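Side-chain contacts in cytochrome P450 (CYP102L1) (Mycobacterium phage Adler, PDB 6N6Q), which is a viral cytochrome P450 that binds haem and probably catalyses the oxygen-dependent oxidation of an organic substrate, as P450 monooxygenases do: residues A[223-226]-A[227-230]; A[264-267]-A[268-272]. All blocks are in the same frame, centred on the assembly; numbering follows the deposited sequence.

From the N terminus, the chain first runs through interaction 1, in the middle of helix 212-237, and then through interaction 2, at the start of helix 265-296. Each joins consecutive turns of a single helix and closes no loop, and interaction 1 is complete before interaction 2 begins, so the two follow in series and neither nest nor cross. In space their centres are about 10 Å apart. Two bonds between side chains bridge the helices, Asp229 OD1 to Asn265 ND2 at 2.8 Å and Arg225 NH2 to Asn270 OD1 at 3.0 Å, and Arg225 NH1 adds a third to the backbone Asn266 O. Val228 CG2 also packs on Gly269 CA at 4.2 Å. The pairs thereby tie helix 212-237 to the beginning of helix 265-296.

Interaction 1. Residues A[223-226]-A[227-230]; sequences FIRA and EVDK
Arg225 and Asp229, one helical turn apart, are joined through a water rather than directly. Arg225 NH1 donates to the water over 2.6 Å, meeting it at the edge of the guanidinium and in its plane, and the water donates onward to Asp229 OD1 at 2.7 Å. The charged atoms NH1 and OD1 remain 4.9 Å apart, so no salt bridge forms, although their opposite charges probably still attract. Bends at chi2 and chi3 carry the arginine chain past the aspartate, and Arg225 CG lies 3.5 Å from Asp229 OD2. The carboxylate and guanidinium planes are turned 44° from each other.

On another side of the helix, Phe223 and Glu227 run side by side in the same direction. Both have CG anti to the backbone N (chi1 180° in each), which accounts for their shared course; Glu227 OE1 reaches Phe223 CZ at 3.8 Å, an oblique approach to the ring. Val228 instead turns CG2 back over the preceding turn, 3.2 Å from Arg225 O. Backbone bonds continue the alpha-helix, including Asp229 N to Arg225 O.

Within the P450 fold, this part of helix 212-237 meets helix 183-196 through Ile224 on Phe184 and Val188, while Arg225 NH1 donates to Asn266 O and Asp229 OD1 accepts from Asn265 ND2, both on helix 265-296.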
loop_
_atom_site.group_PDB
_atom_site.type_symbol
_atom_site.label_atom_id
_atom_site.label_comp_id
_atom_site.label_asym_id
_atom_site.label_seq_id
_atom_site.Cartn_x
_atom_site.Cartn_y
_atom_site.Cartn_z
ATOM N N PHE A 223 -8.492 -8.783 22.000
ATOM C CA PHE A 223 -9.479 -9.250 21.033
ATOM C C PHE A 223 -8.845 -9.499 19.670
ATOM O O PHE A 223 -9.199 -10.462 18.980
ATOM C CB PHE A 223 -10.620 -8.238 20.919
ATOM C CG PHE A 223 -11.684 -8.631 19.934
ATOM C CD1 PHE A 223 -12.660 -9.551 20.279
ATOM C CD2 PHE A 223 -11.711 -8.076 18.665
ATOM C CE1 PHE A 223 -13.642 -9.915 19.374
ATOM C CE2 PHE A 223 -12.691 -8.437 17.756
ATOM C CZ PHE A 223 -13.657 -9.357 18.111
ATOM N N ILE A 224 -7.904 -8.643 19.267
ATOM C CA ILE A 224 -7.219 -8.831 17.991
ATOM C C ILE A 224 -6.334 -10.071 18.039
ATOM O O ILE A 224 -6.337 -10.893 17.115
ATOM C CB ILE A 224 -6.410 -7.573 17.631
ATOM C CG1 ILE A 224 -7.348 -6.418 17.274
ATOM C CG2 ILE A 224 -5.450 -7.863 16.493
ATOM C CD1 ILE A 224 -6.640 -5.091 17.120
ATOM N N ARG A 225 -5.560 -10.223 19.118
ATOM C CA ARG A 225 -4.688 -11.386 19.255
ATOM C C ARG A 225 -5.493 -12.677 19.344
ATOM O O ARG A 225 -5.072 -13.718 18.826
ATOM C CB ARG A 225 -3.795 -11.226 20.486
ATOM C CG ARG A 225 -2.917 -12.433 20.796
ATOM C CD ARG A 225 -1.879 -12.647 19.709
ATOM N NE ARG A 225 -1.106 -11.434 19.458
ATOM C CZ ARG A 225 -0.121 -11.343 18.571
ATOM N NH1 ARG A 225 0.220 -12.398 17.842
ATOM N NH2 ARG A 225 0.524 -10.195 18.413
ATOM N N ALA A 226 -6.655 -12.633 20.001
ATOM C CA ALA A 226 -7.468 -13.836 20.133
ATOM C C ALA A 226 -8.077 -14.253 18.801
ATOM O O ALA A 226 -8.212 -15.451 18.531
ATOM C CB ALA A 226 -8.565 -13.622 21.175
ATOM N N GLU A 227 -8.443 -13.288 17.956
ATOM C CA GLU A 227 -9.051 -13.628 16.676
ATOM C C GLU A 227 -8.028 -14.221 15.715
ATOM O O GLU A 227 -8.334 -15.175 14.990
ATOM C CB GLU A 227 -9.716 -12.398 16.063
ATOM C CG GLU A 227 -10.374 -12.657 14.717
ATOM C CD GLU A 227 -11.842 -12.281 14.703
ATOM O OE1 GLU A 227 -12.433 -12.148 15.798
ATOM O OE2 GLU A 227 -12.404 -12.118 13.597
ATOM N N VAL A 228 -6.808 -13.674 15.688
ATOM C CA VAL A 228 -5.794 -14.224 14.793
ATOM C C VAL A 228 -5.310 -15.577 15.298
ATOM O O VAL A 228 -4.953 -16.451 14.499
ATOM C CB VAL A 228 -4.625 -13.238 14.601
ATOM C CG1 VAL A 228 -5.090 -11.999 13.852
ATOM C CG2 VAL A 228 -4.010 -12.854 15.936
ATOM N N ASP A 229 -5.295 -15.783 16.618
ATOM C CA ASP A 229 -4.971 -17.103 17.150
ATOM C C ASP A 229 -6.017 -18.128 16.735
ATOM O O ASP A 229 -5.682 -19.277 16.422
ATOM C CB ASP A 229 -4.851 -17.050 18.673
ATOM C CG ASP A 229 -3.564 -16.395 19.138
ATOM O OD1 ASP A 229 -2.572 -16.420 18.380
ATOM O OD2 ASP A 229 -3.544 -15.861 20.267
ATOM N N LYS A 230 -7.291 -17.730 16.726
ATOM C CA LYS A 230 -8.344 -18.645 16.299
ATOM C C LYS A 230 -8.193 -19.007 14.826
ATOM O O LYS A 230 -8.429 -20.155 14.436
ATOM C CB LYS A 230 -9.718 -18.031 16.570
ATOM C CG LYS A 230 -10.875 -19.003 16.388
ATOM C CD LYS A 230 -12.160 -18.469 17.005
ATOM C CE LYS A 230 -13.270 -19.510 16.958
ATOM N NZ LYS A 230 -14.499 -19.058 17.671
HETATM O O HOH W 1 -0.805 -14.755 17.237
#

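Interaction 2. Residues A[264-267]-A[268-272]; sequences DNNN and IGNQI
Asp264 O accepts from Ile268 N at 3.0 Å, opening a run of i to i+4 backbone bonds that continues through Gln271 N to Asn267 O. Asp264 itself stands at the N-cap: its OD1 accepts from Asn267 N at 3.0 Å, the amide approaching from above the carboxylate plane. This bond satisfies an N-H of the first turn that has no helical carbonyl before it.

The side chains of Asn267 and Gln271 cross one turn later and form a direct amide-amide hydrogen bond. Gln271 NE2 donates to Asn267 OD1 over 2.9 Å with an N-H...O angle of 167°; the acceptor is almost in the glutamine's amide plane, whereas the donor is tilted 30° from the asparagine's carbonyl plane. With CG anti to its own carbonyl carbon (chi1 -52°), Gln271 sets CG 3.2 Å from Asn267 O, and a bend at chi2 then swings the amide toward Asn267 OD1. Both amides are buried and have further partners: Gln271 OE1 accepts from Met96 N, and Asn267 ND2 makes a weak bond to Asp94 O.

Helix 265-296 is the long helix that leads past the haem in the P450 fold, corresponding to the I-helix of the family; the Gln271 side chain is about 6 Å from the cofactor.

Asn266 and Asn270 present nearly perpendicular amides, with ND2 atoms 3.5 Å apart and no bond between these two donors. Asn270 instead gives ND2 to Asp94 OD1 and receives Arg225 NH2 at OD1, so both ends of its amide are engaged. On another side, Ile268 CG1 rests 3.2 Å from Asp264 O, and its side chain packs on Met251 and Leu252 of helix 247-253 and on Ile232 of helix 212-237.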
loop_
_atom_site.group_PDB
_atom_site.type_symbol
_atom_site.label_atom_id
_atom_site.label_comp_id
_atom_site.label_asym_id
_atom_site.label_seq_id
_atom_site.Cartn_x
_atom_site.Cartn_y
_atom_site.Cartn_z
ATOM N N ASP A 264 7.073 -18.653 15.078
ATOM C CA ASP A 264 6.281 -18.964 16.255
ATOM C C ASP A 264 4.876 -18.380 16.113
ATOM O O ASP A 264 4.584 -17.593 15.207
ATOM C CB ASP A 264 6.967 -18.441 17.519
ATOM C CG ASP A 264 7.045 -16.925 17.561
ATOM O OD1 ASP A 264 6.035 -16.285 17.929
ATOM O OD2 ASP A 264 8.116 -16.372 17.230
ATOM N N ASN A 265 3.996 -18.777 17.036
ATOM C CA ASN A 265 2.587 -18.410 16.924
ATOM C C ASN A 265 2.393 -16.901 16.995
ATOM O O ASN A 265 1.601 -16.335 16.232
ATOM C CB ASN A 265 1.778 -19.105 18.018
ATOM C CG ASN A 265 0.290 -18.843 17.895
ATOM O OD1 ASN A 265 -0.389 -19.449 17.065
ATOM N ND2 ASN A 265 -0.225 -17.943 18.726
ATOM N N ASN A 266 3.109 -16.231 17.901
ATOM C CA ASN A 266 2.946 -14.788 18.050
ATOM C C ASN A 266 3.372 -14.050 16.787
ATOM O O ASN A 266 2.743 -13.060 16.396
ATOM C CB ASN A 266 3.744 -14.291 19.257
ATOM C CG ASN A 266 3.501 -12.823 19.550
ATOM O OD1 ASN A 266 2.496 -12.459 20.161
ATOM N ND2 ASN A 266 4.424 -11.971 19.118
ATOM N N ASN A 267 4.433 -14.522 16.128
ATOM C CA ASN A 267 4.904 -13.846 14.925
ATOM C C ASN A 267 3.974 -14.098 13.745
ATOM O O ASN A 267 3.772 -13.210 12.908
ATOM C CB ASN A 267 6.329 -14.291 14.596
ATOM C CG ASN A 267 6.944 -13.479 13.477
ATOM O OD1 ASN A 267 6.836 -13.834 12.303
ATOM N ND2 ASN A 267 7.595 -12.378 13.834
ATOM N N ILE A 268 3.407 -15.305 13.655
ATOM C CA ILE A 268 2.439 -15.595 12.599
ATOM C C ILE A 268 1.252 -14.647 12.699
ATOM O O ILE A 268 0.789 -14.090 11.697
ATOM C CB ILE A 268 1.992 -17.067 12.664
ATOM C CG1 ILE A 268 3.165 -17.999 12.358
ATOM C CG2 ILE A 268 0.847 -17.324 11.694
ATOM C CD1 ILE A 268 2.811 -19.467 12.439
ATOM N N GLY A 269 0.748 -14.443 13.919
ATOM C CA GLY A 269 -0.308 -13.466 14.120
ATOM C C GLY A 269 0.105 -12.061 13.733
ATOM O O GLY A 269 -0.732 -11.257 13.317
ATOM N N ASN A 270 1.398 -11.746 13.857
ATOM C CA ASN A 270 1.881 -10.434 13.439
ATOM C C ASN A 270 1.901 -10.311 11.921
ATOM O O ASN A 270 1.582 -9.249 11.376
ATOM C CB ASN A 270 3.271 -10.173 14.016
ATOM C CG ASN A 270 3.241 -9.898 15.506
ATOM O OD1 ASN A 270 2.199 -9.556 16.064
ATOM N ND2 ASN A 270 4.390 -10.038 16.157
ATOM N N GLN A 271 2.274 -11.385 11.220
ATOM C CA GLN A 271 2.297 -11.333 9.762
ATOM C C GLN A 271 0.893 -11.162 9.195
ATOM O O GLN A 271 0.695 -10.409 8.234
ATOM C CB GLN A 271 2.954 -12.591 9.196
ATOM C CG GLN A 271 4.320 -12.926 9.782
ATOM C CD GLN A 271 5.378 -11.880 9.480
ATOM O OE1 GLN A 271 5.172 -10.981 8.664
ATOM N NE2 GLN A 271 6.522 -11.995 10.144
ATOM N N ILE A 272 -0.090 -11.852 9.776
ATOM C CA ILE A 272 -1.476 -11.686 9.346
ATOM C C ILE A 272 -1.910 -10.236 9.519
ATOM O O ILE A 272 -2.494 -9.630 8.612
ATOM C CB ILE A 272 -2.397 -12.646 10.118
ATOM C CG1 ILE A 272 -2.096 -14.098 9.737
ATOM C CG2 ILE A 272 -3.859 -12.306 9.864
ATOM C CD1 ILE A 272 -2.849 -15.116 10.568
#